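Local coordinates for E2A dna-binding protein (Human adenovirus 5, PDB 2WB0) that binds single-stranded DNA and, by forming multimers, unwinds the template without ATP during the elongation phase of viral strand-displacement replication, and also enhances initiation, at residues A[17-21]-A[22-26]; A[48-51]-A[52-56]; A[64-67]-A[68-72]; A[198-201]-A[202-206]. All coordinates share one frame; numbering follows the deposited sequence.

Contact 1 of 4, residues A[17-21]-A[22-26]; sequences ALMDK and YHVDN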
# COMPACT_ATOMS: atom_id res chain seq x y z
N ALA A 17 -9.34 12.48 24.47
CA ALA A 17 -9.91 13.78 24.04
C ALA A 17 -10.56 13.64 22.64
O ALA A 17 -11.72 14.01 22.41
CB ALA A 17 -8.80 14.80 23.97
N LEU A 18 -9.79 13.07 21.71
CA LEU A 18 -10.29 12.71 20.39
C LEU A 18 -11.48 11.82 20.41
O LEU A 18 -12.48 12.07 19.75
CB LEU A 18 -9.11 12.12 19.57
CG LEU A 18 -8.27 12.89 18.58
CD1 LEU A 18 -8.41 14.43 18.35
CD2 LEU A 18 -6.79 12.44 18.55
N MET A 19 -11.44 10.75 21.20
CA MET A 19 -12.50 9.77 21.18
C MET A 19 -13.75 10.36 21.82
O MET A 19 -14.89 9.97 21.48
CB MET A 19 -12.09 8.51 21.98
CG MET A 19 -10.90 7.72 21.35
SD MET A 19 -10.62 6.11 22.10
CE MET A 19 -9.82 6.52 23.65
N ASP A 20 -13.55 11.27 22.79
CA ASP A 20 -14.72 11.89 23.43
C ASP A 20 -15.37 12.82 22.38
O ASP A 20 -16.55 12.68 22.08
CB ASP A 20 -14.29 12.70 24.66
CG ASP A 20 -13.93 11.81 25.85
OD1 ASP A 20 -14.47 10.67 25.97
OD2 ASP A 20 -13.11 12.29 26.66
N LYS A 21 -14.58 13.73 21.81
CA LYS A 21 -15.05 14.74 20.85
C LYS A 21 -15.77 14.11 19.66
O LYS A 21 -16.79 14.62 19.18
CB LYS A 21 -13.87 15.59 20.37
CG LYS A 21 -14.24 16.59 19.25
CD LYS A 21 -13.09 17.55 19.01
CE LYS A 21 -13.38 18.54 17.86
NZ LYS A 21 -12.13 19.21 17.62
N TYR A 22 -15.27 12.97 19.20
CA TYR A 22 -15.88 12.29 18.06
C TYR A 22 -16.84 11.16 18.40
O TYR A 22 -17.22 10.37 17.53
CB TYR A 22 -14.82 11.93 17.01
CG TYR A 22 -14.14 13.19 16.48
CD1 TYR A 22 -14.75 13.96 15.46
CD2 TYR A 22 -12.94 13.62 17.00
CE1 TYR A 22 -14.13 15.13 15.00
CE2 TYR A 22 -12.31 14.74 16.56
CZ TYR A 22 -12.91 15.50 15.56
OH TYR A 22 -12.22 16.60 15.15
N HIS A 23 -17.26 11.12 19.68
CA HIS A 23 -18.33 10.22 20.14
C HIS A 23 -18.06 8.78 19.76
O HIS A 23 -18.94 8.10 19.23
CB HIS A 23 -19.69 10.70 19.58
CG HIS A 23 -19.89 12.17 19.75
ND1 HIS A 23 -20.12 12.75 20.99
CD2 HIS A 23 -19.81 13.20 18.86
CE1 HIS A 23 -20.20 14.06 20.85
NE2 HIS A 23 -20.02 14.36 19.57
N VAL A 24 -16.83 8.31 20.00
CA VAL A 24 -16.58 6.91 19.68
C VAL A 24 -17.28 6.01 20.70
O VAL A 24 -17.39 6.36 21.88
CB VAL A 24 -15.09 6.55 19.28
CG1 VAL A 24 -14.20 7.76 19.16
CG2 VAL A 24 -14.47 5.38 20.09
N ASP A 25 -17.76 4.86 20.20
CA ASP A 25 -18.43 3.82 20.99
C ASP A 25 -17.86 3.60 22.41
O ASP A 25 -16.64 3.62 22.61
CB ASP A 25 -18.30 2.52 20.22
CG ASP A 25 -18.68 1.34 21.05
OD1 ASP A 25 -19.89 1.17 21.26
OD2 ASP A 25 -17.77 0.63 21.55
N ASN A 26 -18.72 3.36 23.40
CA ASN A 26 -18.21 3.46 24.77
C ASN A 26 -17.25 2.32 25.13
O ASN A 26 -16.29 2.53 25.88
CB ASN A 26 -19.34 3.53 25.79
CG ASN A 26 -20.08 4.84 25.77
OD1 ASN A 26 -21.30 4.83 25.83
ND2 ASN A 26 -19.37 5.97 25.70
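Over one face of the Tyr22 ring lies the aliphatic chain of Lys21, in a CH-pi contact whose CG is 4.0 Å from the ring centroid of Tyr22. At the ring edge, near its plane, sits the carbonyl oxygen of Leu18. The flat group of His23 is turned to two other carbonyls: Lys21 O and Asp20 O both stand above one face, offset toward the rim. Lys21 reaches its neighbour because CG is anti to the backbone N (chi1 174°) and the chain beyond stays extended, running side by side with the phenol so that CE comes within 3.5 Å of Tyr22 OH. A long flexible lysine suits this exposed site, giving methylenes to the ring. The phenol itself is buried, and its hydroxyl is hydrogen-bonded to Asn317.

The backbone beneath closes helix 7-21 with a Schellman motif. Tyr22 N still bonds to Leu18 O at 3.0 Å, but the chain then turns back: Val24 N reaches Met19 O at 3.0 Å, in the carbonyl plane, and His23 N meets Asp20 O at 2.9 Å from above that carbonyl's plane. His23 is the C-prime residue, with a left-handed helical phi of 54°, more readily taken by glycine but open to other residues. Val24 lays CG1 on Met19 CB at 3.6 Å; both side chains are buried and pack on helix 40-53, Met19 on Ala41 and Val24 on Val45. Asp20 makes a salt bridge to Lys29. The Schellman bonds thus give partners to the carbonyls of Met19 and Asp20, which a helix end would otherwise tend to leave without one.

Contact 2 of 4, residues A[48-51]-A[52-56]; sequences TWLN and EEHRG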
# COMPACT_ATOMS: atom_id res chain seq x y z
N THR A 48 -15.79 8.86 11.85
CA THR A 48 -16.71 9.89 12.33
C THR A 48 -16.39 11.27 11.73
O THR A 48 -17.32 11.97 11.25
CB THR A 48 -16.82 9.90 13.90
OG1 THR A 48 -17.10 8.57 14.33
CG2 THR A 48 -17.96 10.76 14.38
N TRP A 49 -15.10 11.64 11.69
CA TRP A 49 -14.68 12.93 11.13
C TRP A 49 -14.99 13.01 9.60
O TRP A 49 -15.47 14.04 9.07
CB TRP A 49 -13.22 13.19 11.48
CG TRP A 49 -12.57 14.40 10.81
CD1 TRP A 49 -12.59 15.68 11.28
CD2 TRP A 49 -11.76 14.42 9.63
NE1 TRP A 49 -11.86 16.51 10.46
CE2 TRP A 49 -11.33 15.76 9.44
CE3 TRP A 49 -11.37 13.44 8.69
CZ2 TRP A 49 -10.53 16.17 8.34
CZ3 TRP A 49 -10.55 13.85 7.61
CH2 TRP A 49 -10.13 15.20 7.45
N LEU A 50 -14.78 11.90 8.91
CA LEU A 50 -15.15 11.77 7.49
C LEU A 50 -16.67 11.95 7.27
O LEU A 50 -17.07 12.76 6.45
CB LEU A 50 -14.74 10.42 7.02
CG LEU A 50 -13.54 10.13 6.12
CD1 LEU A 50 -12.50 11.27 5.74
CD2 LEU A 50 -12.97 8.71 6.31
N ASN A 51 -17.48 11.17 7.99
CA ASN A 51 -18.94 11.21 7.96
C ASN A 51 -19.42 12.64 8.14
O ASN A 51 -20.50 13.01 7.66
CB ASN A 51 -19.51 10.40 9.10
CG ASN A 51 -19.60 8.90 8.79
OD1 ASN A 51 -20.05 8.10 9.65
ND2 ASN A 51 -19.19 8.50 7.61
N GLU A 52 -18.60 13.44 8.83
CA GLU A 52 -19.01 14.76 9.34
C GLU A 52 -18.47 15.86 8.42
O GLU A 52 -19.22 16.78 8.01
CB GLU A 52 -18.56 14.87 10.82
CG GLU A 52 -18.30 16.24 11.40
CD GLU A 52 -17.71 16.15 12.83
OE1 GLU A 52 -16.73 16.92 13.10
OE2 GLU A 52 -18.20 15.29 13.64
N GLU A 53 -17.21 15.74 8.03
CA GLU A 53 -16.55 16.74 7.20
C GLU A 53 -16.35 16.38 5.71
O GLU A 53 -16.03 17.26 4.89
CB GLU A 53 -15.19 17.07 7.83
CG GLU A 53 -15.28 17.40 9.32
CD GLU A 53 -15.61 18.86 9.56
OE1 GLU A 53 -15.34 19.70 8.66
OE2 GLU A 53 -16.12 19.17 10.67
N HIS A 54 -16.51 15.12 5.34
CA HIS A 54 -16.11 14.71 3.99
C HIS A 54 -16.99 13.65 3.44
O HIS A 54 -16.51 12.69 2.81
CB HIS A 54 -14.67 14.23 3.98
CG HIS A 54 -13.70 15.32 4.26
ND1 HIS A 54 -13.33 15.67 5.54
CD2 HIS A 54 -13.04 16.15 3.42
CE1 HIS A 54 -12.47 16.67 5.48
NE2 HIS A 54 -12.27 16.98 4.21
N ARG A 55 -18.28 13.86 3.58
CA ARG A 55 -19.25 12.87 3.15
C ARG A 55 -19.21 12.54 1.68
O ARG A 55 -19.64 11.47 1.28
CB ARG A 55 -20.65 13.35 3.45
CG ARG A 55 -21.00 13.16 4.86
CD ARG A 55 -22.46 13.62 5.09
NE ARG A 55 -23.40 12.54 4.70
CZ ARG A 55 -23.66 11.47 5.44
NH1 ARG A 55 -23.05 11.31 6.61
NH2 ARG A 55 -24.51 10.54 5.01
N GLY A 56 -18.75 13.48 0.89
CA GLY A 56 -18.77 13.23 -0.53
C GLY A 56 -17.44 12.70 -1.04
O GLY A 56 -17.25 12.63 -2.25
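The last turn of helix 40-53 is closed by an i to i+4 backbone bond from Glu53 N to Trp49 O, 2.6 Å long. Next comes His54 N to Leu50 O at 2.7 Å. His54 is the first residue to leave helical angles, so its bond to Leu50 is made just as the chain peels off.

The indole of Trp49 carries the side-chain contact. CG of Glu53 stands over its five-membered ring, 4.0 Å from that centroid, a CH-pi contact: chi1 of -50° sets CG beside the backbone N and over the ring, and the bend at chi2 then turns the carboxylate across the indole. His54 meets the six-membered ring obliquely, centroids 4.6 Å apart and planes at 44°; ND1 stands over the indole face, and His54 CE1 comes within 3.4 Å of Trp49 CH2.

Near this C-terminal end of the helix, Trp49 and Leu50 pack between helix 64-83 and helix 300-315: Trp49 on Met309 and Leu313, Leu50 on Phe67 and Val68. A tryptophan suits this border because its large apolar ring fills the interface while NE1 still bonds to Glu316. Leu50 CD1 also meets His54 CB at 4.1 Å, the two side chains crossing at about a right angle. On the exposed side, Arg55 bends at chi3 to bring its guanidinium edge to Asn51 O, NH1 lying 3.2 Å from that oxygen, whose modelled position is less certain.

Contact 3 of 4, residues A[64-67]-A[68-72]; sequences NKTF and VTMMG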
# COMPACT_ATOMS: atom_id res chain seq x y z
N ASN A 64 -13.82 1.20 1.43
CA ASN A 64 -14.07 2.16 2.54
C ASN A 64 -13.37 1.75 3.82
O ASN A 64 -12.77 2.57 4.52
CB ASN A 64 -15.58 2.29 2.88
CG ASN A 64 -16.42 2.92 1.71
OD1 ASN A 64 -15.92 3.71 0.93
ND2 ASN A 64 -17.73 2.53 1.61
N LYS A 65 -13.40 0.46 4.11
CA LYS A 65 -12.80 -0.10 5.31
C LYS A 65 -11.31 0.11 5.29
O LYS A 65 -10.72 0.52 6.31
CB LYS A 65 -13.09 -1.61 5.38
CG LYS A 65 -12.37 -2.30 6.54
CD LYS A 65 -12.60 -3.84 6.39
CE LYS A 65 -11.46 -4.67 6.96
NZ LYS A 65 -11.68 -6.16 6.69
N THR A 66 -10.68 -0.15 4.13
CA THR A 66 -9.24 -0.02 4.07
C THR A 66 -8.87 1.45 4.19
O THR A 66 -7.89 1.75 4.83
CB THR A 66 -8.62 -0.56 2.77
OG1 THR A 66 -9.02 -1.94 2.59
CG2 THR A 66 -7.06 -0.53 2.90
N PHE A 67 -9.62 2.36 3.56
CA PHE A 67 -9.28 3.78 3.69
C PHE A 67 -9.28 4.23 5.20
O PHE A 67 -8.32 4.87 5.73
CB PHE A 67 -10.25 4.64 2.85
CG PHE A 67 -9.91 6.08 2.86
CD1 PHE A 67 -8.82 6.53 2.12
CD2 PHE A 67 -10.63 6.98 3.65
CE1 PHE A 67 -8.42 7.88 2.11
CE2 PHE A 67 -10.29 8.32 3.63
CZ PHE A 67 -9.13 8.76 2.88
N VAL A 68 -10.35 3.89 5.89
CA VAL A 68 -10.49 4.26 7.31
C VAL A 68 -9.44 3.60 8.21
O VAL A 68 -8.92 4.22 9.19
CB VAL A 68 -11.95 3.91 7.77
CG1 VAL A 68 -12.07 3.97 9.26
CG2 VAL A 68 -12.91 4.85 7.08
N THR A 69 -9.16 2.34 7.94
CA THR A 69 -8.09 1.64 8.68
C THR A 69 -6.74 2.30 8.51
O THR A 69 -5.98 2.45 9.48
CB THR A 69 -8.01 0.20 8.21
OG1 THR A 69 -9.24 -0.41 8.63
CG2 THR A 69 -6.76 -0.52 8.86
N MET A 70 -6.45 2.75 7.28
CA MET A 70 -5.18 3.41 7.10
C MET A 70 -5.18 4.77 7.78
O MET A 70 -4.16 5.15 8.35
CB MET A 70 -4.76 3.52 5.63
CG MET A 70 -4.48 2.17 4.96
SD MET A 70 -3.30 1.08 5.83
CE MET A 70 -1.90 2.19 5.74
N MET A 71 -6.24 5.54 7.66
CA MET A 71 -6.27 6.76 8.44
C MET A 71 -6.01 6.45 9.94
O MET A 71 -5.29 7.20 10.63
CB MET A 71 -7.67 7.38 8.33
CG MET A 71 -7.87 8.15 7.02
SD MET A 71 -9.44 9.07 6.99
CE MET A 71 -8.94 10.47 7.88
N GLY A 72 -6.63 5.38 10.42
CA GLY A 72 -6.42 4.93 11.81
C GLY A 72 -4.96 4.71 12.14
O GLY A 72 -4.46 5.15 13.20
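A Met-aromatic contact between Phe67 and Met71, one turn apart, marks the buried side of helix 64-83, part of the all-alpha region. Phe67 has CG anti to the backbone N (chi1 -176°), and the extended chi2 of Met71 (-172°) carries the sulfur to the ring, while the bend at chi3 turns only the methyl. Met71 CG lies over the ring face; SD comes in obliquely, 3.5 Å from Phe67 CE2 and 48° off the ring normal. The flexible thioether suits a place against Cys46 and Leu50 of helix 40-53, while the flat phenyl fits against Ala306 and Met309 of helix 300-315.

Regular backbone bonds hold the helix, among them Met71 N to Phe67 O at 2.9 Å and Val68 N to Asn64 O at 3.1 Å. On the other side Lys65 reaches out to salt bridges with Glu224 and Asp295, its side chain about 6 Å from that of Cys294, a ligand of the second zinc ion. Thr66 OG1, bonded to Ser63 and to Lys297 N, joins the start of the helix to strand 297-299.

The carbonyl of Lys65 takes two donors from one residue. Thr69 N and Thr69 OG1, each 2.9 Å from Lys65 O, approach from opposite faces of its carbonyl plane.

Contact 4 of 4, residues A[198-201]-A[202-206]; sequences QIKA and FMQAL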
# COMPACT_ATOMS: atom_id res chain seq x y z
N GLN A 198 1.48 8.44 -12.86
CA GLN A 198 0.27 9.02 -12.25
C GLN A 198 0.55 9.40 -10.81
O GLN A 198 0.20 10.51 -10.42
CB GLN A 198 -0.91 8.02 -12.32
CG GLN A 198 -2.33 8.62 -11.92
CD GLN A 198 -2.50 8.90 -10.45
OE1 GLN A 198 -3.31 9.79 -10.06
NE2 GLN A 198 -1.82 8.10 -9.58
N ILE A 199 1.19 8.52 -10.03
CA ILE A 199 1.37 8.87 -8.60
C ILE A 199 2.39 10.02 -8.46
O ILE A 199 2.19 10.94 -7.65
CB ILE A 199 1.73 7.62 -7.70
CG1 ILE A 199 1.65 8.04 -6.22
CG2 ILE A 199 3.11 7.04 -8.03
CD1 ILE A 199 0.19 8.52 -5.81
N LYS A 200 3.44 9.96 -9.26
CA LYS A 200 4.44 11.01 -9.27
C LYS A 200 3.82 12.37 -9.65
O LYS A 200 4.00 13.35 -8.94
CB LYS A 200 5.61 10.63 -10.13
CG LYS A 200 6.63 11.77 -10.29
CD LYS A 200 7.86 11.22 -11.06
CE LYS A 200 8.60 12.36 -11.76
NZ LYS A 200 9.58 11.86 -12.82
N ALA A 201 2.94 12.39 -10.64
CA ALA A 201 2.24 13.64 -10.99
C ALA A 201 1.25 14.11 -9.92
O ALA A 201 0.98 15.32 -9.74
CB ALA A 201 1.48 13.49 -12.40
N PHE A 202 0.59 13.16 -9.28
CA PHE A 202 -0.37 13.48 -8.25
C PHE A 202 0.38 14.17 -7.10
O PHE A 202 -0.07 15.19 -6.55
CB PHE A 202 -1.02 12.14 -7.79
CG PHE A 202 -2.16 12.28 -6.86
CD1 PHE A 202 -3.44 12.60 -7.35
CD2 PHE A 202 -2.01 12.05 -5.51
CE1 PHE A 202 -4.47 12.75 -6.54
CE2 PHE A 202 -3.09 12.19 -4.65
CZ PHE A 202 -4.32 12.53 -5.16
N MET A 203 1.54 13.62 -6.77
CA MET A 203 2.36 14.17 -5.68
C MET A 203 2.89 15.57 -6.07
O MET A 203 2.93 16.45 -5.22
CB MET A 203 3.52 13.21 -5.37
CG MET A 203 2.91 11.92 -4.58
SD MET A 203 4.20 10.73 -4.46
CE MET A 203 5.23 11.53 -3.15
N GLN A 204 3.33 15.73 -7.32
CA GLN A 204 3.83 17.03 -7.82
C GLN A 204 2.68 18.07 -7.73
O GLN A 204 2.91 19.22 -7.41
CB GLN A 204 4.39 16.93 -9.27
CG GLN A 204 5.72 16.20 -9.46
CD GLN A 204 6.05 15.85 -10.92
OE1 GLN A 204 7.21 15.90 -11.32
NE2 GLN A 204 5.03 15.44 -11.72
N ALA A 205 1.45 17.65 -7.96
CA ALA A 205 0.33 18.59 -7.86
C ALA A 205 -0.02 18.93 -6.41
O ALA A 205 -0.50 20.04 -6.11
CB ALA A 205 -0.90 18.06 -8.54
N LEU A 206 0.17 17.99 -5.51
CA LEU A 206 -0.18 18.29 -4.12
C LEU A 206 0.96 19.05 -3.43
O LEU A 206 0.70 19.83 -2.49
CB LEU A 206 -0.55 16.97 -3.38
CG LEU A 206 -1.06 16.62 -1.98
CD1 LEU A 206 -1.54 17.78 -1.06
CD2 LEU A 206 -2.06 15.37 -2.00
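Phe202 N gives its hydrogen to Gln198 O at 2.9 Å, with Met203 N to Ile199 O at the same length and Gln204 N to Lys200 O at 3.0 Å. These bonds continue the regular helical pattern, and Ala205 N closes on Ala201 O at 3.0 Å.

Phe202 lies beside Gln198, both side chains pointing the same way, with amide and ring planes 37° apart. The bend at chi2 (-72°) lays the amide of Gln198 beside the ring, so that its OE1 comes to 3.9 Å from Phe202 CD1, obliquely to the ring. Glutamine suits this buried place, since the same OE1 is hydrogen-bonded to Ser266 OG of helix 261-268. Ile199 sends its longer CG1-CD1 branch to two neighbours: CD1 lies 4.2 Å from Phe202 CD2, and the sulfur of Met203 comes to 4.1 Å from Ile199 CG1.

Lys200 and Gln204 occupy another flank, beside the loop residues Ala103 and His214, where CE of Lys200 is 3.8 Å from Gln204 OE1. Ala201, with its small CB, lets the helix come close to Ala265. Phe202 and Met203 meanwhile pack on Pro301 and Leu304. The pattern is that of a regular alpha-helix with i to i+4 bonds, here the C-terminal end of helix 189-206 in the zinc-binding region, packed on helices 261-268 and 300-315.

Along the chain the four contacts come in series, and contacts 1 to 3 fall within the all-alpha region while contact 4 belongs to a zinc-binding region. Contact 1 ends helix 7-21, contact 2 ends helix 40-53, and contact 3 lies at the start of helix 64-83, the next helix along. Contacts 2 and 3 have centres about 13 Å apart and touch through Leu50; contacts 1 and 2, with centres about 15 Å apart, also touch through Tyr22. Contact 4, on helix 189-206, touches none of them, its centre about 21 Å from that of contact 3. Helix 300-315 packs against contacts 2, 3 and 4, consistent with the helical and zinc-binding parts forming one compact body.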